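Local structure of acyl-CoA dehydrogenase (Mycobacterium thermoresistibile, 3PFD) at residues D290-G293 against V294-L298; L298-M301 against A302-I305; F361-E364 against R365-R368. The protein probably catalyses the alpha,beta-dehydrogenation of saturated acyl-CoA thioesters to 2,3-dehydroacyl-CoA, with FAD as its redox cofactor, and is seen here with the flavin reduced. All coordinates share one frame; numbering follows the deposited sequence.

All three interactions are local contacts along a helix or at its start, in the C-terminal domain. Interactions 1 and 2 share helix 292-321 and meet at L298, their centres 11 Å apart. Interaction 3 opens helix 363-373, about 18 Å from interaction 2 between centres and without touching it. Interaction 1 is the outermost and partly buried: there the helix begins against an adenine and a subunit interface, and amide side chains, a water and an aromatic face do the work. Interaction 2 is buried; its side chains mostly lean on backbone carbonyls, and its charges pair outside the two segments. Interaction 3, also buried, instead closes a salt bridge, E364 to R368, within the turn itself.

Interaction 1 of 3, residues D290-G293 against V294-L298; sequences DNQG and VQFML. With FDA (dihydroflavine-adenine dinucleotide), chain B.
The backbone oxygen of N291 takes the amide N of Q295 at 3.0 Å, nearly straight (N-H...O 164°), and meets V294 N more weakly; Q292 O then receives F296 N at 2.9 Å and G293 O receives M297 N, the regular pattern of a helix getting under way. Q292 lies over the ring of F296. Its CG lies anti to the backbone N (chi1 -164°) and the extended chain lays that carbon over one ring face, a CH-pi contact with CG 3.8 Å from the centroid; the amide follows across the CE1-CZ side, its plane 31° from the ring. This is the N-terminus of helix 292-321, with N291 in the N-cap position, although its side chain caps nothing. The N291 amide lies flat over the adenine of the dinucleotide instead, CG 3.4 Å from N1A, held by R286 at OD1 and V288 O at ND2, while V294 CG2 comes 3.7 Å from N3A. A water links Q292 NE2 (3.0 Å) to Q295 OE1 (2.9 Å). Beyond this turn, Q292 OE1 accepts from G293 N of the second subunit, and Q292 NE2 also donates to N1A of another bound dinucleotide.

Interaction 2 of 3, residues L298-M301 against A302-I305; sequences LADM and AMKI
D300 and M303 stand side by side on an uninterrupted stretch of helix 292-321, part of the helical bundle that forms the C-terminal domain of acyl-CoA dehydrogenases. M303 sends CG anti to its backbone N (chi1 171°), then folds at its last torsion (chi3 69°), which brings the methyl CE back to 3.9 Å from D300 OD1. That oxygen has its stronger partner elsewhere, in a salt bridge with R384 of the third subunit, against which this face of the helix is packed. K304 is built differently: its extended chain passes D300 O with CG at 3.4 Å and carries NZ away to E343 on helix 326-352, so the lysine ties two helices together while D300 OD2 stays 6.3 Å from its NZ. M301 also faces helix 326-352, A302 and I305 look to helix 256-280, and L298 touches both. Underneath, four consecutive main-chain bonds hold the stretch, from A302 N to L298 O through I305 N to M301 O. I305 sets CG1 beside its backbone N (chi1 -68°), and this carbon rests close against the last of those carbonyls, 3.2 Å from M301 O.

Interaction 3 of 3, residues F361-E364 against R365-R368; sequences FPVE and RMMR
E364 and R368, one helical turn apart, meet with their flat groups only 23° from coplanar, the carboxylate at the edge of the guanidinium. R368 NH2 points at E364 OE1 over 3.0 Å, almost straight and within its own guanidinium plane, reaching that oxygen on its syn side, somewhat out of the carboxylate plane. R368 NE serves E364 OE2; the modelled 2.5 Å is very short and its exact value doubtful. Both chains bend to make the salt bridge: E364 leaves with CG anti to its backbone N and kinks next (chi2 -76°), while R368 kinks further out (chi3 -77°). R365 CA lies over one face of that guanidinium, toward its rim, 3.4 Å above its plane. R365 folds back toward the start of helix 363-373, turning the face of its guanidinium to P362, with NH2 3.8 Å from P362 CB. M366 runs alongside the same proline, its CE also 3.8 Å from that CB. A water donates to both F361 O and E364 OE1 (2.7 Å) and accepts from R365 N. R368 NH1 pairs with D46, so this buried arginine has two acidic partners, which would favour its charged form and the ionised state of E364.

Interaction 1 of 3, residues D290-G293 against V294-L298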
loop_
_atom_site.group_PDB
_atom_site.type_symbol
_atom_site.label_atom_id
_atom_site.label_comp_id
_atom_site.label_asym_id
_atom_site.label_seq_id
_atom_site.Cartn_x
_atom_site.Cartn_y
_atom_site.Cartn_z
ATOM N N ASP C 290 -15.894 9.196 -15.912
ATOM C CA ASP C 290 -16.370 8.069 -16.728
ATOM C C ASP C 290 -15.364 6.904 -16.848
ATOM O O ASP C 290 -15.739 5.814 -17.265
ATOM C CB ASP C 290 -16.724 8.532 -18.147
ATOM C CG ASP C 290 -18.187 8.794 -18.327
ATOM O OD1 ASP C 290 -18.691 8.621 -19.462
ATOM O OD2 ASP C 290 -18.848 9.177 -17.335
ATOM N N ASN C 291 -14.112 7.135 -16.473
ATOM C CA ASN C 291 -13.054 6.141 -16.578
ATOM C C ASN C 291 -13.003 5.254 -15.335
ATOM O O ASN C 291 -12.973 5.758 -14.208
ATOM C CB ASN C 291 -11.705 6.827 -16.785
ATOM C CG ASN C 291 -11.705 7.717 -17.995
ATOM O OD1 ASN C 291 -11.818 7.225 -19.096
ATOM N ND2 ASN C 291 -11.584 9.030 -17.800
ATOM N N GLN C 292 -12.992 3.944 -15.545
ATOM C CA GLN C 292 -13.078 3.025 -14.422
ATOM C C GLN C 292 -11.916 3.157 -13.411
ATOM O O GLN C 292 -12.133 2.974 -12.212
ATOM C CB GLN C 292 -13.300 1.564 -14.874
ATOM C CG GLN C 292 -13.787 0.669 -13.708
ATOM C CD GLN C 292 -13.920 -0.791 -14.061
ATOM O OE1 GLN C 292 -12.955 -1.421 -14.511
ATOM N NE2 GLN C 292 -15.133 -1.353 -13.863
ATOM N N GLY C 293 -10.701 3.458 -13.878
ATOM C CA GLY C 293 -9.569 3.762 -12.961
ATOM C C GLY C 293 -9.899 4.913 -12.002
ATOM O O GLY C 293 -9.575 4.850 -10.819
ATOM N N VAL C 294 -10.574 5.957 -12.498
ATOM C CA VAL C 294 -10.944 7.100 -11.666
ATOM C C VAL C 294 -12.090 6.720 -10.727
ATOM O O VAL C 294 -12.110 7.128 -9.546
ATOM C CB VAL C 294 -11.360 8.307 -12.534
ATOM C CG1 VAL C 294 -12.120 9.391 -11.696
ATOM C CG2 VAL C 294 -10.144 8.896 -13.236
ATOM N N GLN C 295 -13.045 5.952 -11.254
ATOM C CA GLN C 295 -14.164 5.458 -10.448
ATOM C C GLN C 295 -13.649 4.621 -9.264
ATOM O O GLN C 295 -14.106 4.785 -8.144
ATOM C CB GLN C 295 -15.163 4.671 -11.314
ATOM C CG GLN C 295 -15.761 5.526 -12.456
ATOM C CD GLN C 295 -16.589 4.743 -13.481
ATOM O OE1 GLN C 295 -16.472 3.518 -13.631
ATOM N NE2 GLN C 295 -17.459 5.469 -14.186
ATOM N N PHE C 296 -12.693 3.737 -9.508
ATOM C CA PHE C 296 -12.179 2.861 -8.432
ATOM C C PHE C 296 -11.409 3.647 -7.375
ATOM O O PHE C 296 -11.523 3.362 -6.187
ATOM C CB PHE C 296 -11.315 1.715 -9.005
ATOM C CG PHE C 296 -12.124 0.566 -9.619
ATOM C CD1 PHE C 296 -13.468 0.735 -9.985
ATOM C CD2 PHE C 296 -11.515 -0.664 -9.864
ATOM C CE1 PHE C 296 -14.213 -0.329 -10.531
ATOM C CE2 PHE C 296 -12.229 -1.730 -10.454
ATOM C CZ PHE C 296 -13.588 -1.559 -10.778
ATOM N N MET C 297 -10.643 4.638 -7.813
ATOM C CA MET C 297 -9.920 5.496 -6.892
ATOM C C MET C 297 -10.884 6.300 -6.009
ATOM O O MET C 297 -10.677 6.393 -4.805
ATOM C CB MET C 297 -8.940 6.424 -7.626
ATOM C CG MET C 297 -8.165 7.319 -6.673
ATOM S SD MET C 297 -7.052 8.488 -7.465
ATOM C CE MET C 297 -5.682 7.424 -7.926
ATOM N N LEU C 298 -11.945 6.843 -6.609
ATOM C CA LEU C 298 -13.004 7.529 -5.830
ATOM C C LEU C 298 -13.665 6.598 -4.812
ATOM O O LEU C 298 -13.891 6.991 -3.670
ATOM C CB LEU C 298 -14.058 8.195 -6.745
ATOM C CG LEU C 298 -13.551 9.355 -7.635
ATOM C CD1 LEU C 298 -14.535 9.683 -8.780
ATOM C CD2 LEU C 298 -13.243 10.615 -6.841
HETATM P PA FDA B . -6.980 16.238 -17.176
HETATM O O1A FDA B . -6.538 15.680 -18.502
HETATM O O2A FDA B . -8.262 16.994 -17.026
HETATM O O5B FDA B . -7.015 15.033 -16.110
HETATM C C5B FDA B . -7.740 15.138 -14.890
HETATM C C4B FDA B . -7.670 13.772 -14.223
HETATM O O4B FDA B . -8.380 12.834 -15.059
HETATM C C3B FDA B . -6.249 13.235 -14.066
HETATM O O3B FDA B . -6.178 12.413 -12.914
HETATM C C2B FDA B . -6.124 12.255 -15.217
HETATM O O2B FDA B . -5.175 11.226 -14.959
HETATM C C1B FDA B . -7.536 11.702 -15.344
HETATM N N9A FDA B . -7.780 11.134 -16.695
HETATM C C8A FDA B . -7.872 11.832 -17.848
HETATM N N7A FDA B . -8.087 10.966 -18.855
HETATM C C5A FDA B . -8.157 9.705 -18.342
HETATM C C6A FDA B . -8.354 8.431 -18.899
HETATM N N6A FDA B . -8.550 8.278 -20.246
HETATM N N1A FDA B . -8.334 7.337 -18.078
HETATM C C2A FDA B . -8.150 7.480 -16.747
HETATM N N3A FDA B . -7.958 8.696 -16.203
HETATM C C4A FDA B . -7.954 9.821 -16.969
HETATM N N1 FDA B . 2.234 20.904 -20.802
HETATM C C2 FDA B . 2.944 21.443 -21.822
HETATM O O2 FDA B . 2.469 21.493 -22.975
HETATM N N3 FDA B . 4.171 21.974 -21.598
HETATM C C4 FDA B . 4.735 21.948 -20.380
HETATM O O4 FDA B . 5.879 22.429 -20.262
HETATM C C4X FDA B . 4.044 21.379 -19.304
HETATM N N5 FDA B . 4.463 21.621 -18.048
HETATM C C5X FDA B . 3.637 21.431 -16.975
HETATM C C6 FDA B . 3.941 22.034 -15.749
HETATM C C7 FDA B . 3.011 22.059 -14.710
HETATM C C7M FDA B . 3.393 22.727 -13.411
HETATM C C8 FDA B . 1.756 21.469 -14.866
HETATM C C8M FDA B . 0.703 21.490 -13.753
HETATM C C9 FDA B . 1.449 20.879 -16.091
HETATM C C9A FDA B . 2.367 20.849 -17.142
HETATM N N10 FDA B . 1.929 20.516 -18.451
HETATM C C10 FDA B . 2.760 20.864 -19.545
HETATM C "C1'" FDA B . 0.559 20.005 -18.688
HETATM C "C2'" FDA B . 0.329 18.589 -18.132
HETATM O "O2'" FDA B . 0.935 17.639 -19.020
HETATM C "C3'" FDA B . -1.163 18.332 -17.933
HETATM O "O3'" FDA B . -1.565 18.905 -16.674
HETATM C "C4'" FDA B . -1.464 16.835 -17.898
HETATM O "O4'" FDA B . -1.208 16.302 -19.198
HETATM C "C5'" FDA B . -2.891 16.530 -17.458
HETATM O "O5'" FDA B . -3.839 17.335 -18.171
HETATM P P FDA B . -4.902 18.208 -17.342
HETATM O O1P FDA B . -4.177 19.030 -16.327
HETATM O O2P FDA B . -5.813 18.897 -18.368
HETATM O O3P FDA B . -5.763 17.104 -16.535
HETATM O O HOH W 1 -17.099 0.733 -13.101
#

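Interaction 2 of 3, residues L298-M301 against A302-I305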
loop_
_atom_site.group_PDB
_atom_site.type_symbol
_atom_site.label_atom_id
_atom_site.label_comp_id
_atom_site.label_asym_id
_atom_site.label_seq_id
_atom_site.Cartn_x
_atom_site.Cartn_y
_atom_site.Cartn_z
ATOM N N LEU C 298 -11.945 6.843 -6.609
ATOM C CA LEU C 298 -13.004 7.529 -5.830
ATOM C C LEU C 298 -13.665 6.598 -4.812
ATOM O O LEU C 298 -13.891 6.991 -3.670
ATOM C CB LEU C 298 -14.058 8.195 -6.745
ATOM C CG LEU C 298 -13.551 9.355 -7.635
ATOM C CD1 LEU C 298 -14.535 9.683 -8.780
ATOM C CD2 LEU C 298 -13.243 10.615 -6.841
ATOM N N ALA C 299 -13.965 5.362 -5.233
ATOM C CA ALA C 299 -14.533 4.368 -4.334
ATOM C C ALA C 299 -13.548 4.075 -3.186
ATOM O O ALA C 299 -13.947 4.002 -2.018
ATOM C CB ALA C 299 -14.852 3.064 -5.122
ATOM N N ASP C 300 -12.263 3.882 -3.511
ATOM C CA ASP C 300 -11.266 3.630 -2.462
ATOM C C ASP C 300 -11.254 4.792 -1.441
ATOM O O ASP C 300 -11.159 4.573 -0.231
ATOM C CB ASP C 300 -9.858 3.427 -3.038
ATOM C CG ASP C 300 -9.708 2.110 -3.805
ATOM O OD1 ASP C 300 -10.540 1.195 -3.639
ATOM O OD2 ASP C 300 -8.737 1.991 -4.586
ATOM N N MET C 301 -11.337 6.022 -1.937
ATOM C CA MET C 301 -11.258 7.185 -1.068
ATOM C C MET C 301 -12.430 7.153 -0.094
ATOM O O MET C 301 -12.218 7.167 1.118
ATOM C CB MET C 301 -11.223 8.468 -1.894
ATOM C CG MET C 301 -9.932 8.622 -2.734
ATOM S SD MET C 301 -10.140 9.687 -4.185
ATOM C CE MET C 301 -10.193 11.305 -3.440
ATOM N N ALA C 302 -13.652 7.042 -0.633
ATOM C CA ALA C 302 -14.872 7.050 0.156
ATOM C C ALA C 302 -14.959 5.897 1.158
ATOM O O ALA C 302 -15.373 6.091 2.311
ATOM C CB ALA C 302 -16.112 7.021 -0.783
ATOM N N MET C 303 -14.595 4.694 0.708
ATOM C CA MET C 303 -14.632 3.518 1.560
ATOM C C MET C 303 -13.778 3.711 2.814
ATOM O O MET C 303 -14.236 3.441 3.934
ATOM C CB MET C 303 -14.121 2.301 0.767
ATOM C CG MET C 303 -13.900 1.026 1.555
ATOM S SD MET C 303 -13.443 -0.360 0.449
ATOM C CE MET C 303 -11.814 0.118 -0.117
ATOM N N LYS C 304 -12.524 4.109 2.593
ATOM C CA LYS C 304 -11.565 4.379 3.653
ATOM C C LYS C 304 -11.984 5.538 4.535
ATOM O O LYS C 304 -11.854 5.438 5.760
ATOM C CB LYS C 304 -10.157 4.615 3.077
ATOM C CG LYS C 304 -9.536 3.308 2.488
ATOM C CD LYS C 304 -8.110 3.580 1.951
ATOM C CE LYS C 304 -7.541 2.358 1.239
ATOM N NZ LYS C 304 -6.041 2.510 1.113
ATOM N N ILE C 305 -12.495 6.623 3.933
ATOM C CA ILE C 305 -13.029 7.729 4.755
ATOM C C ILE C 305 -14.152 7.274 5.717
ATOM O O ILE C 305 -14.206 7.709 6.885
ATOM C CB ILE C 305 -13.571 8.882 3.915
ATOM C CG1 ILE C 305 -12.431 9.604 3.180
ATOM C CG2 ILE C 305 -14.335 9.871 4.795
ATOM C CD1 ILE C 305 -12.932 10.603 2.125
#

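Interaction 3 of 3, residues F361-E364 against R365-R368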
loop_
_atom_site.group_PDB
_atom_site.type_symbol
_atom_site.label_atom_id
_atom_site.label_comp_id
_atom_site.label_asym_id
_atom_site.label_seq_id
_atom_site.Cartn_x
_atom_site.Cartn_y
_atom_site.Cartn_z
ATOM N N PHE C 361 -7.624 25.883 -6.975
ATOM C CA PHE C 361 -8.536 24.953 -6.339
ATOM C C PHE C 361 -8.037 24.618 -4.919
ATOM O O PHE C 361 -6.862 24.859 -4.620
ATOM C CB PHE C 361 -8.748 23.725 -7.235
ATOM C CG PHE C 361 -9.566 24.030 -8.458
ATOM C CD1 PHE C 361 -10.957 24.034 -8.383
ATOM C CD2 PHE C 361 -8.954 24.392 -9.647
ATOM C CE1 PHE C 361 -11.735 24.346 -9.509
ATOM C CE2 PHE C 361 -9.709 24.708 -10.780
ATOM C CZ PHE C 361 -11.095 24.689 -10.715
ATOM N N PRO C 362 -8.926 24.121 -4.038
ATOM C CA PRO C 362 -8.562 23.900 -2.622
ATOM C C PRO C 362 -7.795 22.604 -2.311
ATOM O O PRO C 362 -7.271 22.458 -1.207
ATOM C CB PRO C 362 -9.933 23.855 -1.918
ATOM C CG PRO C 362 -10.870 23.323 -2.949
ATOM C CD PRO C 362 -10.344 23.782 -4.296
ATOM N N VAL C 363 -7.747 21.661 -3.245
ATOM C CA VAL C 363 -7.219 20.312 -2.932
ATOM C C VAL C 363 -5.717 20.300 -2.579
ATOM O O VAL C 363 -5.284 19.565 -1.750
ATOM C CB VAL C 363 -7.570 19.260 -4.028
ATOM C CG1 VAL C 363 -9.065 19.001 -4.055
ATOM C CG2 VAL C 363 -7.050 19.671 -5.440
ATOM N N GLU C 364 -4.958 21.151 -3.237
ATOM C CA GLU C 364 -3.558 21.437 -2.948
ATOM C C GLU C 364 -3.379 21.850 -1.438
ATOM O O GLU C 364 -2.534 21.312 -0.706
ATOM C CB GLU C 364 -3.265 22.577 -3.940
ATOM C CG GLU C 364 -2.033 23.268 -4.001
ATOM C CD GLU C 364 -1.830 24.248 -2.910
ATOM O OE1 GLU C 364 -2.637 25.204 -2.690
ATOM O OE2 GLU C 364 -0.783 24.066 -2.311
ATOM N N ARG C 365 -4.190 22.793 -0.968
ATOM C CA ARG C 365 -4.157 23.159 0.459
ATOM C C ARG C 365 -4.547 21.992 1.373
ATOM O O ARG C 365 -3.896 21.719 2.397
ATOM C CB ARG C 365 -5.056 24.370 0.727
ATOM C CG ARG C 365 -5.125 24.743 2.190
ATOM C CD ARG C 365 -6.260 25.736 2.445
ATOM N NE ARG C 365 -7.609 25.158 2.458
ATOM C CZ ARG C 365 -8.585 25.480 1.600
ATOM N NH1 ARG C 365 -8.364 26.319 0.585
ATOM N NH2 ARG C 365 -9.788 24.930 1.728
ATOM N N MET C 366 -5.605 21.297 0.990
ATOM C CA MET C 366 -6.042 20.114 1.717
ATOM C C MET C 366 -4.943 19.047 1.917
ATOM O O MET C 366 -4.836 18.431 2.987
ATOM C CB MET C 366 -7.258 19.516 1.034
ATOM C CG MET C 366 -8.538 20.394 1.184
ATOM S SD MET C 366 -9.795 19.803 0.040
ATOM C CE MET C 366 -11.103 20.978 0.310
ATOM N N MET C 367 -4.115 18.870 0.899
ATOM C CA MET C 367 -3.053 17.874 0.932
ATOM C C MET C 367 -1.995 18.330 1.925
ATOM O O MET C 367 -1.538 17.554 2.795
ATOM C CB MET C 367 -2.451 17.711 -0.482
ATOM C CG MET C 367 -1.398 16.618 -0.565
ATOM S SD MET C 367 -0.669 16.500 -2.203
ATOM C CE MET C 367 0.789 15.515 -1.811
ATOM N N ARG C 368 -1.616 19.607 1.799
ATOM C CA ARG C 368 -0.643 20.218 2.704
ATOM C C ARG C 368 -1.105 20.152 4.176
ATOM O O ARG C 368 -0.322 19.768 5.051
ATOM C CB ARG C 368 -0.327 21.652 2.278
ATOM C CG ARG C 368 0.438 21.722 0.934
ATOM C CD ARG C 368 0.873 23.147 0.617
ATOM N NE ARG C 368 -0.210 23.987 0.114
ATOM C CZ ARG C 368 -0.810 24.967 0.793
ATOM N NH1 ARG C 368 -0.489 25.211 2.079
ATOM N NH2 ARG C 368 -1.771 25.677 0.195
HETATM O O HOH W 2 -5.348 25.272 -2.594
#